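Local structure of purine nucleoside phosphorylase (Anopheles gambiae, 2P4S) at residues A[100-105]-A[136-141]; A[230-235]-A[309-314]. The protein catalyses the phosphorolysis of purine (deoxy)ribonucleosides, chiefly inosine and 2'-deoxyinosine, to the free base and pentose 1-phosphate in the purine salvage pathway. One frame throughout, in Å; residues are numbered along the deposited sequence.

Contact 1 of 2, residues A[100-105]-A[136-141]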
loop_
_atom_site.group_PDB
_atom_site.type_symbol
_atom_site.label_atom_id
_atom_site.label_comp_id
_atom_site.label_asym_id
_atom_site.label_seq_id
_atom_site.Cartn_x
_atom_site.Cartn_y
_atom_site.Cartn_z
ATOM N N THR A 100 25.898 -15.230 17.283
ATOM C CA THR A 100 27.161 -15.691 17.909
ATOM C C THR A 100 27.574 -14.747 19.032
ATOM O O THR A 100 27.904 -15.221 20.127
ATOM C CB THR A 100 28.288 -15.893 16.874
ATOM O OG1 THR A 100 27.966 -17.026 16.055
ATOM C CG2 THR A 100 29.613 -16.212 17.575
ATOM N N TYR A 101 27.472 -13.432 18.771
ATOM C CA TYR A 101 27.727 -12.402 19.778
ATOM C C TYR A 101 26.978 -12.663 21.082
ATOM O O TYR A 101 27.529 -12.567 22.180
ATOM C CB TYR A 101 27.355 -11.007 19.242
ATOM C CG TYR A 101 27.562 -9.917 20.253
ATOM C CD1 TYR A 101 28.814 -9.279 20.379
ATOM C CD2 TYR A 101 26.527 -9.531 21.107
ATOM C CE1 TYR A 101 29.023 -8.291 21.332
ATOM C CE2 TYR A 101 26.716 -8.548 22.068
ATOM C CZ TYR A 101 27.987 -7.918 22.172
ATOM O OH TYR A 101 28.185 -6.951 23.153
ATOM N N LEU A 102 25.694 -12.942 20.961
ATOM C CA LEU A 102 24.866 -13.185 22.150
ATOM C C LEU A 102 25.137 -14.585 22.747
ATOM O O LEU A 102 25.189 -14.746 23.951
ATOM C CB LEU A 102 23.376 -13.024 21.764
ATOM C CG LEU A 102 22.953 -11.611 21.282
ATOM C CD1 LEU A 102 21.626 -11.621 20.492
ATOM C CD2 LEU A 102 22.858 -10.706 22.484
ATOM N N LEU A 103 25.275 -15.591 21.898
ATOM C CA LEU A 103 25.505 -16.967 22.356
ATOM C C LEU A 103 26.810 -17.098 23.155
ATOM O O LEU A 103 26.872 -17.916 24.056
ATOM C CB LEU A 103 25.533 -17.935 21.174
ATOM C CG LEU A 103 24.206 -18.240 20.467
ATOM C CD1 LEU A 103 24.470 -19.025 19.166
ATOM C CD2 LEU A 103 23.262 -18.968 21.378
ATOM N N GLU A 104 27.817 -16.275 22.801
ATOM C CA GLU A 104 29.093 -16.117 23.529
ATOM C C GLU A 104 28.944 -15.461 24.882
ATOM O O GLU A 104 29.745 -15.702 25.798
ATOM C CB GLU A 104 30.103 -15.349 22.661
ATOM C CG GLU A 104 30.657 -16.270 21.544
ATOM C CD GLU A 104 31.596 -15.580 20.543
ATOM O OE1 GLU A 104 31.710 -14.314 20.553
ATOM O OE2 GLU A 104 32.193 -16.322 19.705
ATOM N N ARG A 105 27.879 -14.684 25.053
ATOM C CA ARG A 105 27.701 -13.899 26.280
ATOM C C ARG A 105 26.585 -14.348 27.217
ATOM O O ARG A 105 26.338 -13.718 28.235
ATOM C CB ARG A 105 27.589 -12.407 25.929
ATOM C CG ARG A 105 28.895 -11.915 25.390
ATOM C CD ARG A 105 28.809 -10.597 24.656
ATOM N NE ARG A 105 30.144 -10.220 24.201
ATOM C CZ ARG A 105 30.752 -10.705 23.125
ATOM N NH1 ARG A 105 30.158 -11.589 22.335
ATOM N NH2 ARG A 105 31.978 -10.282 22.827
ATOM N N GLU A 136 21.505 -0.904 22.331
ATOM C CA GLU A 136 22.657 -0.044 21.968
ATOM C C GLU A 136 23.994 -0.800 21.828
ATOM O O GLU A 136 24.821 -0.436 21.003
ATOM C CB GLU A 136 22.855 1.067 23.026
ATOM C CG GLU A 136 21.843 2.211 22.971
ATOM C CD GLU A 136 20.374 1.851 23.462
ATOM O OE1 GLU A 136 20.131 0.826 24.179
ATOM O OE2 GLU A 136 19.451 2.637 23.116
ATOM N N THR A 137 24.169 -1.850 22.635
ATOM C CA THR A 137 25.391 -2.631 22.712
ATOM C C THR A 137 25.434 -3.838 21.790
ATOM O O THR A 137 26.485 -4.440 21.608
ATOM C CB THR A 137 25.650 -3.126 24.146
ATOM O OG1 THR A 137 24.898 -4.327 24.391
ATOM C CG2 THR A 137 25.305 -2.089 25.169
ATOM N N ILE A 138 24.302 -4.214 21.201
ATOM C CA ILE A 138 24.289 -5.379 20.325
ATOM C C ILE A 138 24.724 -4.980 18.893
ATOM O O ILE A 138 24.165 -4.057 18.318
ATOM C CB ILE A 138 22.910 -6.116 20.312
ATOM C CG1 ILE A 138 22.430 -6.422 21.752
ATOM C CG2 ILE A 138 23.007 -7.417 19.470
ATOM C CD1 ILE A 138 20.938 -6.815 21.849
ATOM N N PRO A 139 25.759 -5.636 18.342
ATOM C CA PRO A 139 26.164 -5.281 16.986
ATOM C C PRO A 139 24.998 -5.268 16.006
ATOM O O PRO A 139 24.212 -6.217 15.969
ATOM C CB PRO A 139 27.186 -6.370 16.607
ATOM C CG PRO A 139 27.289 -7.278 17.774
ATOM C CD PRO A 139 26.642 -6.643 18.934
ATOM N N HIS A 140 24.896 -4.168 15.252
ATOM C CA HIS A 140 23.908 -3.984 14.154
ATOM C C HIS A 140 22.466 -3.865 14.607
ATOM O O HIS A 140 21.563 -3.968 13.792
ATOM C CB HIS A 140 23.991 -5.130 13.123
ATOM C CG HIS A 140 25.362 -5.341 12.585
ATOM N ND1 HIS A 140 25.998 -4.401 11.800
ATOM C CD2 HIS A 140 26.239 -6.363 12.745
ATOM C CE1 HIS A 140 27.205 -4.843 11.485
ATOM N NE2 HIS A 140 27.371 -6.033 12.037
ATOM N N PHE A 141 22.243 -3.675 15.895
ATOM C CA PHE A 141 20.886 -3.643 16.396
ATOM C C PHE A 141 20.247 -2.236 16.305
ATOM O O PHE A 141 20.885 -1.227 16.653
ATOM C CB PHE A 141 20.847 -4.140 17.826
ATOM C CG PHE A 141 19.931 -5.318 18.017
ATOM C CD1 PHE A 141 20.188 -6.508 17.370
ATOM C CD2 PHE A 141 18.836 -5.240 18.849
ATOM C CE1 PHE A 141 19.357 -7.625 17.552
ATOM C CE2 PHE A 141 17.971 -6.367 19.025
ATOM C CZ PHE A 141 18.258 -7.550 18.376
#
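A proline-on-tyrosine CH-pi contact, with Y101 and P139 as its two members, fastens the C-terminal part of helix 92-105 to the loop that joins strands 130-134 and 152-158, in an outlying part of the subunit. The evidence for the CH-pi assignment is direct: P139 CD lies 3.4 Å from the centroid of the Y101 ring and only 3° off its normal, so it sits over the middle of the face. P139 CG is displaced toward the root of the ring and approaches Y101 CG to 3.6 Å. CG of Y101 stands anti to the backbone N (chi1 178°), which carries the ring out from the helix and across the proline. At the phenol end, Y101 OH is 3.4 Å from T137 O.

The opposite face of the same ring is covered from within the helix. R105 lays CD above the rim and sets its guanidinium with Y101 CE1 3.4 Å above that group's plane. A 2.8 Å hydrogen bond from R105 NH1 to Y101 O, in the carbonyl plane and on a lone pair, helps orient the guanidinium, because Y101 O lies close to the guanidinium plane. The ring is thus sandwiched between arginine and proline.

On the loop side the backbone follows a type II beta turn from I138 to F141, closed by F141 N to I138 O at 3.1 Å, with P139 at its first corner and H140 at the second with positive phi (69°). The two strands around this loop form an antiparallel pair in the mixed sheet of the PNP/MTAP phosphorylase fold. Deeper in, L102 CD2 meets I138 CG1 at 4.4 Å, and both side chains also rest on F133 and L153 of that pair.

Contact 2 of 2, residues A[230-235]-A[309-314]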
loop_
_atom_site.group_PDB
_atom_site.type_symbol
_atom_site.label_atom_id
_atom_site.label_comp_id
_atom_site.label_asym_id
_atom_site.label_seq_id
_atom_site.Cartn_x
_atom_site.Cartn_y
_atom_site.Cartn_z
ATOM N N ASN A 230 7.014 -5.812 2.299
ATOM C CA ASN A 230 7.089 -7.162 2.934
ATOM C C ASN A 230 8.504 -7.325 3.409
ATOM O O ASN A 230 9.378 -6.997 2.655
ATOM C CB ASN A 230 6.733 -8.259 1.902
ATOM C CG ASN A 230 6.564 -9.641 2.530
ATOM O OD1 ASN A 230 7.546 -10.271 2.901
ATOM N ND2 ASN A 230 5.319 -10.140 2.617
ATOM N N PRO A 231 8.734 -7.874 4.628
ATOM C CA PRO A 231 10.121 -8.138 5.082
ATOM C C PRO A 231 10.921 -9.158 4.212
ATOM O O PRO A 231 12.136 -9.221 4.311
ATOM C CB PRO A 231 9.927 -8.658 6.516
ATOM C CG PRO A 231 8.571 -9.255 6.508
ATOM C CD PRO A 231 7.763 -8.329 5.649
ATOM N N LEU A 232 10.267 -9.892 3.330
ATOM C CA LEU A 232 10.975 -10.892 2.573
ATOM C C LEU A 232 11.324 -10.422 1.169
ATOM O O LEU A 232 11.885 -11.173 0.386
ATOM C CB LEU A 232 10.145 -12.187 2.510
ATOM C CG LEU A 232 9.599 -12.728 3.832
ATOM C CD1 LEU A 232 8.732 -13.917 3.493
ATOM C CD2 LEU A 232 10.724 -13.086 4.840
ATOM N N GLN A 233 10.968 -9.189 0.829
ATOM C CA GLN A 233 11.277 -8.680 -0.528
ATOM C C GLN A 233 12.802 -8.677 -0.749
ATOM O O GLN A 233 13.556 -8.347 0.157
ATOM C CB GLN A 233 10.699 -7.280 -0.746
ATOM C CG GLN A 233 10.651 -6.864 -2.244
ATOM C CD GLN A 233 10.564 -5.364 -2.440
ATOM O OE1 GLN A 233 10.678 -4.591 -1.472
ATOM N NE2 GLN A 233 10.346 -4.937 -3.671
ATOM N N GLY A 234 13.235 -9.080 -1.938
ATOM C CA GLY A 234 14.654 -9.162 -2.264
ATOM C C GLY A 234 15.113 -10.611 -2.363
ATOM O O GLY A 234 14.313 -11.519 -2.191
ATOM N N PRO A 235 16.418 -10.846 -2.625
ATOM C CA PRO A 235 16.931 -12.230 -2.754
ATOM C C PRO A 235 16.525 -13.135 -1.574
ATOM O O PRO A 235 16.511 -12.693 -0.428
ATOM C CB PRO A 235 18.456 -12.026 -2.750
ATOM C CG PRO A 235 18.641 -10.643 -3.407
ATOM C CD PRO A 235 17.482 -9.828 -2.843
ATOM N N GLU A 309 7.016 -9.490 11.660
ATOM C CA GLU A 309 7.713 -10.409 12.570
ATOM C C GLU A 309 7.219 -11.880 12.438
ATOM O O GLU A 309 8.017 -12.838 12.373
ATOM C CB GLU A 309 7.534 -9.921 14.027
ATOM C CG GLU A 309 8.169 -8.560 14.319
ATOM C CD GLU A 309 7.474 -7.807 15.457
ATOM O OE1 GLU A 309 6.569 -8.375 16.106
ATOM O OE2 GLU A 309 7.840 -6.638 15.726
ATOM N N ILE A 310 5.899 -12.050 12.480
ATOM C CA ILE A 310 5.258 -13.336 12.229
ATOM C C ILE A 310 5.599 -13.928 10.863
ATOM O O ILE A 310 5.874 -15.097 10.765
ATOM C CB ILE A 310 3.700 -13.230 12.428
ATOM C CG1 ILE A 310 3.385 -12.861 13.903
ATOM C CG2 ILE A 310 3.013 -14.541 12.022
ATOM C CD1 ILE A 310 3.534 -14.054 14.937
ATOM N N ILE A 311 5.602 -13.128 9.805
ATOM C CA ILE A 311 5.920 -13.633 8.472
ATOM C C ILE A 311 7.379 -14.123 8.387
ATOM O O ILE A 311 7.694 -15.173 7.788
ATOM C CB ILE A 311 5.646 -12.523 7.429
ATOM C CG1 ILE A 311 4.142 -12.353 7.219
ATOM C CG2 ILE A 311 6.312 -12.796 6.093
ATOM C CD1 ILE A 311 3.796 -11.236 6.202
ATOM N N THR A 312 8.275 -13.354 8.991
ATOM C CA THR A 312 9.682 -13.774 9.117
ATOM C C THR A 312 9.823 -15.076 9.926
ATOM O O THR A 312 10.589 -15.943 9.566
ATOM C CB THR A 312 10.504 -12.635 9.747
ATOM O OG1 THR A 312 10.335 -11.443 8.943
ATOM C CG2 THR A 312 11.968 -13.018 9.835
ATOM N N ALA A 313 9.089 -15.200 11.025
ATOM C CA ALA A 313 9.100 -16.407 11.842
ATOM C C ALA A 313 8.652 -17.630 11.042
ATOM O O ALA A 313 9.282 -18.672 11.085
ATOM C CB ALA A 313 8.228 -16.239 13.050
ATOM N N ARG A 314 7.570 -17.483 10.296
ATOM C CA ARG A 314 6.990 -18.576 9.510
ATOM C C ARG A 314 7.950 -18.968 8.427
ATOM O O ARG A 314 8.120 -20.131 8.157
ATOM C CB ARG A 314 5.638 -18.138 8.881
ATOM C CG ARG A 314 4.532 -18.004 9.920
ATOM C CD ARG A 314 4.483 -19.270 10.832
ATOM N NE ARG A 314 3.834 -20.362 10.125
ATOM C CZ ARG A 314 4.025 -21.661 10.355
ATOM N NH1 ARG A 314 4.893 -22.061 11.293
ATOM N NH2 ARG A 314 3.346 -22.561 9.614
HETATM O O HOH W 1 12.716 -10.490 7.500
#
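I311 points from helix 307-315 toward the 230-235 loop, and its two arms take different partners. CG2, anti to the backbone N, is directed at L232 and comes within 3.7 Å of L232 CD1. The CG1 branch, anti to the carbonyl carbon (chi1 -74°), carries CD1 to 4.0 Å from N230 ND2. P231 CB and CG both lie 3.7 Å from T312 OG1. That hydroxyl is already bonded to the H308 carbonyl one helical turn back. A water donates to T312 OG1 at 2.9 Å and, weakly, to P231 O.

The loop holds its shape by a type I beta turn from N230 to Q233, combined with an Asx turn: N230 OD1 accepts from L232 N at 2.8 Å, in the carbonyl plane and on a lone pair. This bond engages OD1, while ND2, on the other side of the amide, lies near I311 CD1 and near N284 of a neighbouring subunit. In the homotrimer the same loop borders that subunit further: Q233 NE2 is hydrogen-bonded to its H172 O, and L232 packs on its P283. Within the chain, R186 of helix 178-191 touches both L232 and T312.

Contact 1 and contact 2 lie in series along the chain and do not touch: their centres are 22 Å apart and their nearest atoms about 11 Å. Helix 178-191 connects them, since I191 and M183 pack on L102 and F141 around contact 1, while A182 and R186 pack on contact 2. Both stand back from the phosphate-binding F170, whose side chain is about 8 Å from that of I138 and about 11 Å from that of T312. E309, within 309-314, gives a second-shell link through its salt bridge to the phosphate-binding R169. A bound copy of the inhibitor DADMe-ImmH lies about 11 Å from the N230 side chain, and contact 2 alone borders another subunit.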